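Local coordinates for trehalose-6-phosphate phosphatase-related protein (Thermoplasma acidophilum, PDB 1U02) that removes the phosphate from trehalose 6-phosphate to give free trehalose, a magnesium-dependent hydrolysis that is the last step of trehalose synthesis, at residues G87-D90 / R91-E94; G120-A124 / D125-K129; T182-A185 / A186-A189. All blocks are in the same frame, centred on the assembly; numbering follows the deposited sequence.

Contact 1 (G87-D90 / R91-E94); sequences GVFD and RIYE
Three apolar side chains, Val-88, Phe-89 and Ile-92, share the inner side of helix 86-96. The CD1 methyl of Ile-92 is their meeting point: it lies 3.7 Å from CG1 of Val-88 and 3.8 Å from CD1 of the Phe-89 ring. Ile-92 carries CG1 beside its backbone N (chi1 -70°) and is extended beyond it, which sends CD1 back along the helix to the preceding turn. Phe-89 and Ile-92 run side by side in the same direction, whereas Val-88 crosses Ile-92 at a slant. Beyond them, Phe-141 and Ile-137 of helix 127-141 and Val-115 of strand 114-118 cover this side.

The main chain supplies four successive i to i+4 hydrogen bonds, from Arg-91 N to Gly-87 O through to Glu-94 N to Asp-90 O. The shortest, Ile-92 N to Val-88 O, is 2.9 Å.

On the polar side, Arg-91 bends at chi3 (-70°) and folds back over the first turn. One face of its guanidinium is covered by CA of Val-88, off-centre toward the rim, and NH2 approaches CG2 of Val-88 at 3.9 Å. Asp-90 is engaged elsewhere, in a salt bridge from OD1 to Arg-110 of strand 107-111.

The helix is thus amphipathic: its hydrocarbon side packs against helix 127-141 and strand 114-118 of the antiparallel sheet, and its charged groups lie along the flank and outer surface.

Contact 2 (G120-A124 / D125-K129); sequences GLMGA and DMKPK
A type I beta turn from Ala-124 to Lys-127 leads the loop into helix 127-141, closed by a nearly straight hydrogen bond (168°) from Lys-127 N to Ala-124 O, 3.2 Å long. Met-126 holds the N-cap position. A water bridges the same bend: it accepts from Met-126 N at 3.0 Å and gives a weak bond to Gly-123 O, so that it links the incoming loop to the residue just before the helix.

The side chains close on the turn from both segments. Met-122, a selenomethionine like Met-126, has CG anti to the backbone N (chi1 -152°) and bends only at its last torsion, which brings the terminal methyl CE against the main chain of the turn. There it meets Met-126 C at 3.4 Å, Lys-127 CG at 3.6 Å and, a little farther off, Met-126 CB. Phe-103 packs on both selenomethionines from a neighbouring loop.

Lys-127 returns the contact in the opposite direction along the chain. Extended beyond CG, it runs back past the loop carbonyls, with CG 3.4 Å from Ala-124 O and CE 3.5 Å from Gly-123 O. Its NZ then donates to Leu-119 O, near the end of strand 114-118.

The chemistry is that of a surface junction: one turn bond, one bridging water and one lysine-to-carbonyl bond tie the helix start to the loop, while the terminal methyl of buried Met-122 packs against the turn's main chain.

Contact 3 (T182-A185 / A186-A189); sequences TDEA and AFEA
Helix 181-188 belongs to a beta-alpha-beta unit of the HAD-type phosphatase core, between strands 174-178 and 194-198, and its first turn borders the magnesium site of Asp-7, Asp-9 and Asp-179. Asp-183 stands there, its side chain about 4 Å from the metal at nearest atoms. With OD1 in a salt bridge to Lys-161 and OD2 accepting from the backbone N of Asp-180 and, weakly, from that of Asp-179, it appears to act from the second shell, helping to position the metal-binding loop.

One turn on, Phe-187 turns its ring over the helix's own backbone. With CG beside the backbone N (chi1 -55°), the ring is placed so that Asp-183 O sits over the centre of one of its faces, 3.1 Å from the ring plane. That oxygen also accepts the hydrogen bond from Phe-187 N at 2.8 Å; the N-H of Phe-187 is thus its hydrogen-bond donor, while the ring face only packs against it.

Glu-184 reaches the same ring at its edge. Its chain bends at chi2 (59°), bringing OE2 to 3.5 Å from Phe-187 CD2 and placing OE1 in the ring plane; carboxylate and ring are 77° apart. Thr-203 and His-204 N bind the two carboxylate oxygens and would hold the group in this orientation.

At the other end, Ala-185 O accepts from Ala-189 N and also from a water at 2.7 Å. The same water donates to Glu-188 OE1 at 2.8 Å.

Overall arrangement
All three contacts are local, but each belongs to a different place in the fold. Contacts 1 and 2 sit beside the four-stranded antiparallel sheet, their centres 23 Å apart, and both involve helix 127-141: contact 2 forms its start, while contact 1 packs on residues farther along it. Contact 3 lies on a helix of the catalytic core, with its centre 29 and 30 Å from the others. Contacts 1 and 3 are partly buried and contact 2 is at the surface. Their chemistry follows: aliphatic and aromatic packing in contact 1, a turn, a water and a lysine in contact 2, and in contact 3 carboxylates held by outside partners, one of them, Asp-183, beside the magnesium.

Contact 1 (G87-D90 / R91-E94)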
loop_
_atom_site.group_PDB
_atom_site.type_symbol
_atom_site.label_atom_id
_atom_site.label_comp_id
_atom_site.label_asym_id
_atom_site.label_seq_id
_atom_site.Cartn_x
_atom_site.Cartn_y
_atom_site.Cartn_z
ATOM N N GLY A 87 13.590 -15.928 -1.334
ATOM C CA GLY A 87 13.518 -17.201 -2.035
ATOM C C GLY A 87 12.140 -17.834 -1.922
ATOM O O GLY A 87 11.680 -18.526 -2.834
ATOM N N VAL A 88 11.475 -17.591 -0.798
ATOM C CA VAL A 88 10.150 -18.144 -0.550
ATOM C C VAL A 88 9.117 -17.673 -1.567
ATOM O O VAL A 88 8.430 -18.479 -2.191
ATOM C CB VAL A 88 9.659 -17.780 0.866
ATOM C CG1 VAL A 88 8.261 -18.337 1.093
ATOM C CG2 VAL A 88 10.620 -18.343 1.895
ATOM N N PHE A 89 9.005 -16.363 -1.742
ATOM C CA PHE A 89 8.036 -15.849 -2.688
ATOM C C PHE A 89 8.333 -16.234 -4.130
ATOM O O PHE A 89 7.416 -16.311 -4.949
ATOM C CB PHE A 89 7.894 -14.344 -2.496
ATOM C CG PHE A 89 7.135 -13.998 -1.256
ATOM C CD1 PHE A 89 5.763 -14.237 -1.190
ATOM C CD2 PHE A 89 7.789 -13.518 -0.124
ATOM C CE1 PHE A 89 5.049 -14.008 -0.006
ATOM C CE2 PHE A 89 7.084 -13.284 1.063
ATOM C CZ PHE A 89 5.711 -13.532 1.119
ATOM N N ASP A 90 9.600 -16.494 -4.443
ATOM C CA ASP A 90 9.943 -16.934 -5.795
ATOM C C ASP A 90 9.326 -18.319 -5.991
ATOM O O ASP A 90 8.715 -18.601 -7.023
ATOM C CB ASP A 90 11.460 -17.035 -5.992
ATOM C CG ASP A 90 12.127 -15.678 -6.126
ATOM O OD1 ASP A 90 11.498 -14.755 -6.692
ATOM O OD2 ASP A 90 13.289 -15.541 -5.680
ATOM N N ARG A 91 9.486 -19.177 -4.986
ATOM C CA ARG A 91 8.953 -20.534 -5.038
ATOM C C ARG A 91 7.425 -20.537 -5.036
ATOM O O ARG A 91 6.797 -21.340 -5.729
ATOM C CB ARG A 91 9.471 -21.365 -3.855
ATOM C CG ARG A 91 10.989 -21.552 -3.845
ATOM C CD ARG A 91 11.420 -22.794 -3.046
ATOM N NE ARG A 91 11.237 -22.659 -1.600
ATOM C CZ ARG A 91 11.970 -21.873 -0.812
ATOM N NH1 ARG A 91 12.952 -21.137 -1.322
ATOM N NH2 ARG A 91 11.727 -21.829 0.492
ATOM N N ILE A 92 6.828 -19.640 -4.255
ATOM C CA ILE A 92 5.371 -19.563 -4.190
ATOM C C ILE A 92 4.799 -19.242 -5.565
ATOM O O ILE A 92 3.826 -19.858 -6.000
ATOM C CB ILE A 92 4.916 -18.495 -3.167
ATOM C CG1 ILE A 92 5.228 -18.988 -1.748
ATOM C CG2 ILE A 92 3.420 -18.212 -3.322
ATOM C CD1 ILE A 92 4.979 -17.960 -0.662
ATOM N N TYR A 93 5.409 -18.285 -6.255
ATOM C CA TYR A 93 4.940 -17.908 -7.578
ATOM C C TYR A 93 5.119 -19.066 -8.555
ATOM O O TYR A 93 4.224 -19.381 -9.339
ATOM C CB TYR A 93 5.706 -16.691 -8.103
ATOM C CG TYR A 93 5.232 -16.286 -9.473
ATOM C CD1 TYR A 93 3.986 -15.696 -9.647
ATOM C CD2 TYR A 93 5.994 -16.566 -10.607
ATOM C CE1 TYR A 93 3.497 -15.400 -10.920
ATOM C CE2 TYR A 93 5.516 -16.274 -11.886
ATOM C CZ TYR A 93 4.266 -15.695 -12.029
ATOM O OH TYR A 93 3.766 -15.440 -13.284
ATOM N N GLU A 94 6.284 -19.695 -8.512
ATOM C CA GLU A 94 6.557 -20.808 -9.410
ATOM C C GLU A 94 5.567 -21.951 -9.222
ATOM O O GLU A 94 5.098 -22.544 -10.197
ATOM C CB GLU A 94 7.985 -21.320 -9.201
ATOM C CG GLU A 94 8.337 -22.541 -10.039
ATOM C CD GLU A 94 7.949 -22.387 -11.503
ATOM O OE1 GLU A 94 8.321 -21.365 -12.123
ATOM O OE2 GLU A 94 7.272 -23.293 -12.037
#

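Contact 2 (G120-A124 / D125-K129)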
loop_
_atom_site.group_PDB
_atom_site.type_symbol
_atom_site.label_atom_id
_atom_site.label_comp_id
_atom_site.label_asym_id
_atom_site.label_seq_id
_atom_site.Cartn_x
_atom_site.Cartn_y
_atom_site.Cartn_z
ATOM N N GLY A 120 -11.073 -10.741 -8.955
ATOM C CA GLY A 120 -12.054 -9.896 -9.611
ATOM C C GLY A 120 -12.721 -10.412 -10.878
ATOM O O GLY A 120 -13.934 -10.280 -11.036
ATOM N N LEU A 121 -11.949 -11.004 -11.778
ATOM C CA LEU A 121 -12.509 -11.492 -13.039
ATOM C C LEU A 121 -12.894 -12.957 -12.991
ATOM O O LEU A 121 -13.405 -13.509 -13.963
ATOM C CB LEU A 121 -11.496 -11.283 -14.163
ATOM C CG LEU A 121 -10.955 -9.862 -14.343
ATOM C CD1 LEU A 121 -9.875 -9.872 -15.419
ATOM C CD2 LEU A 121 -12.086 -8.923 -14.714
HETATM N N MSE A 122 -12.654 -13.573 -11.845
HETATM C CA MSE A 122 -12.919 -14.989 -11.645
HETATM C C MSE A 122 -14.383 -15.339 -11.367
HETATM O O MSE A 122 -15.132 -14.538 -10.799
HETATM C CB MSE A 122 -12.062 -15.465 -10.481
HETATM C CG MSE A 122 -11.670 -16.901 -10.516
HETATM SE SE MSE A 122 -10.846 -17.289 -8.827
HETATM C CE MSE A 122 -11.995 -18.758 -8.303
ATOM N N GLY A 123 -14.775 -16.548 -11.763
ATOM C CA GLY A 123 -16.133 -17.008 -11.523
ATOM C C GLY A 123 -16.334 -17.240 -10.035
ATOM O O GLY A 123 -15.395 -17.599 -9.324
ATOM N N ALA A 124 -17.559 -17.045 -9.562
ATOM C CA ALA A 124 -17.878 -17.199 -8.146
ATOM C C ALA A 124 -17.705 -18.596 -7.547
ATOM O O ALA A 124 -17.127 -18.745 -6.474
ATOM C CB ALA A 124 -19.300 -16.709 -7.892
ATOM N N ASP A 125 -18.201 -19.612 -8.245
ATOM C CA ASP A 125 -18.157 -20.996 -7.767
ATOM C C ASP A 125 -16.858 -21.582 -7.209
ATOM O O ASP A 125 -16.886 -22.287 -6.199
ATOM C CB ASP A 125 -18.684 -21.933 -8.859
ATOM C CG ASP A 125 -20.162 -21.734 -9.139
ATOM O OD1 ASP A 125 -20.798 -20.902 -8.460
ATOM O OD2 ASP A 125 -20.689 -22.417 -10.043
HETATM N N MSE A 126 -15.725 -21.315 -7.845
HETATM C CA MSE A 126 -14.467 -21.891 -7.370
HETATM C C MSE A 126 -13.644 -21.050 -6.393
HETATM O O MSE A 126 -12.510 -21.405 -6.080
HETATM C CB MSE A 126 -13.593 -22.277 -8.573
HETATM C CG MSE A 126 -14.215 -23.330 -9.491
HETATM SE SE MSE A 126 -14.418 -25.077 -8.654
HETATM C CE MSE A 126 -12.951 -26.002 -9.518
ATOM N N LYS A 127 -14.200 -19.952 -5.894
ATOM C CA LYS A 127 -13.444 -19.116 -4.966
ATOM C C LYS A 127 -13.151 -19.788 -3.625
ATOM O O LYS A 127 -12.059 -19.633 -3.078
ATOM C CB LYS A 127 -14.148 -17.768 -4.786
ATOM C CG LYS A 127 -14.185 -16.991 -6.105
ATOM C CD LYS A 127 -14.695 -15.562 -5.978
ATOM C CE LYS A 127 -14.623 -14.870 -7.341
ATOM N NZ LYS A 127 -15.037 -13.439 -7.324
ATOM N N PRO A 128 -14.119 -20.530 -3.064
ATOM C CA PRO A 128 -13.802 -21.174 -1.786
ATOM C C PRO A 128 -12.647 -22.169 -1.959
ATOM O O PRO A 128 -11.773 -22.286 -1.097
ATOM C CB PRO A 128 -15.113 -21.861 -1.412
ATOM C CG PRO A 128 -16.144 -20.906 -1.966
ATOM C CD PRO A 128 -15.568 -20.578 -3.335
ATOM N N LYS A 129 -12.646 -22.872 -3.089
ATOM C CA LYS A 129 -11.605 -23.847 -3.393
ATOM C C LYS A 129 -10.250 -23.158 -3.531
ATOM O O LYS A 129 -9.249 -23.618 -2.984
ATOM C CB LYS A 129 -11.945 -24.586 -4.691
ATOM C CG LYS A 129 -10.888 -25.576 -5.135
ATOM C CD LYS A 129 -11.232 -26.168 -6.494
ATOM C CE LYS A 129 -10.208 -27.210 -6.919
ATOM N NZ LYS A 129 -10.167 -28.376 -5.984
HETATM O O HOH W 1 -15.100 -20.060 -10.475
#

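Contact 3 (T182-A185 / A186-A189)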
loop_
_atom_site.group_PDB
_atom_site.type_symbol
_atom_site.label_atom_id
_atom_site.label_comp_id
_atom_site.label_asym_id
_atom_site.label_seq_id
_atom_site.Cartn_x
_atom_site.Cartn_y
_atom_site.Cartn_z
ATOM N N THR A 182 -6.386 -1.300 6.914
ATOM C CA THR A 182 -4.966 -1.257 7.246
ATOM C C THR A 182 -4.546 0.162 7.605
ATOM O O THR A 182 -3.604 0.371 8.369
ATOM C CB THR A 182 -4.094 -1.760 6.072
ATOM O OG1 THR A 182 -4.188 -0.844 4.970
ATOM C CG2 THR A 182 -4.568 -3.138 5.624
ATOM N N ASP A 183 -5.251 1.140 7.053
ATOM C CA ASP A 183 -4.939 2.534 7.338
ATOM C C ASP A 183 -5.647 2.923 8.626
ATOM O O ASP A 183 -5.125 3.696 9.426
ATOM C CB ASP A 183 -5.398 3.411 6.178
ATOM C CG ASP A 183 -4.775 2.987 4.864
ATOM O OD1 ASP A 183 -3.538 3.106 4.732
ATOM O OD2 ASP A 183 -5.521 2.524 3.972
ATOM N N GLU A 184 -6.840 2.372 8.815
ATOM C CA GLU A 184 -7.624 2.642 10.010
ATOM C C GLU A 184 -6.785 2.176 11.195
ATOM O O GLU A 184 -6.735 2.832 12.234
ATOM C CB GLU A 184 -8.940 1.866 9.952
ATOM C CG GLU A 184 -9.980 2.337 10.948
ATOM C CD GLU A 184 -10.339 3.794 10.761
ATOM O OE1 GLU A 184 -10.766 4.164 9.646
ATOM O OE2 GLU A 184 -10.199 4.569 11.730
ATOM N N ALA A 185 -6.110 1.044 11.020
ATOM C CA ALA A 185 -5.263 0.502 12.069
ATOM C C ALA A 185 -4.070 1.430 12.276
ATOM O O ALA A 185 -3.634 1.661 13.405
ATOM C CB ALA A 185 -4.789 -0.895 11.686
ATOM N N ALA A 186 -3.550 1.970 11.177
ATOM C CA ALA A 186 -2.417 2.880 11.249
ATOM C C ALA A 186 -2.797 4.137 12.037
ATOM O O ALA A 186 -1.972 4.677 12.772
ATOM C CB ALA A 186 -1.947 3.250 9.848
ATOM N N PHE A 187 -4.038 4.599 11.889
ATOM C CA PHE A 187 -4.492 5.781 12.624
ATOM C C PHE A 187 -4.463 5.456 14.120
ATOM O O PHE A 187 -4.018 6.260 14.938
ATOM C CB PHE A 187 -5.933 6.170 12.248
ATOM C CG PHE A 187 -6.159 6.393 10.775
ATOM C CD1 PHE A 187 -5.180 6.974 9.972
ATOM C CD2 PHE A 187 -7.387 6.066 10.202
ATOM C CE1 PHE A 187 -5.423 7.228 8.611
ATOM C CE2 PHE A 187 -7.646 6.313 8.847
ATOM C CZ PHE A 187 -6.657 6.898 8.051
ATOM N N GLU A 188 -4.950 4.266 14.458
ATOM C CA GLU A 188 -5.004 3.783 15.836
ATOM C C GLU A 188 -3.614 3.751 16.479
ATOM O O GLU A 188 -3.457 4.107 17.650
ATOM C CB GLU A 188 -5.635 2.382 15.857
ATOM C CG GLU A 188 -6.031 1.844 17.230
ATOM C CD GLU A 188 -4.846 1.376 18.060
ATOM O OE1 GLU A 188 -4.008 0.610 17.531
ATOM O OE2 GLU A 188 -4.762 1.764 19.248
ATOM N N ALA A 189 -2.607 3.330 15.713
ATOM C CA ALA A 189 -1.237 3.258 16.220
ATOM C C ALA A 189 -0.531 4.613 16.190
ATOM O O ALA A 189 0.611 4.739 16.635
ATOM C CB ALA A 189 -0.434 2.238 15.412
HETATM O O HOH W 2 -3.402 -0.487 15.077
#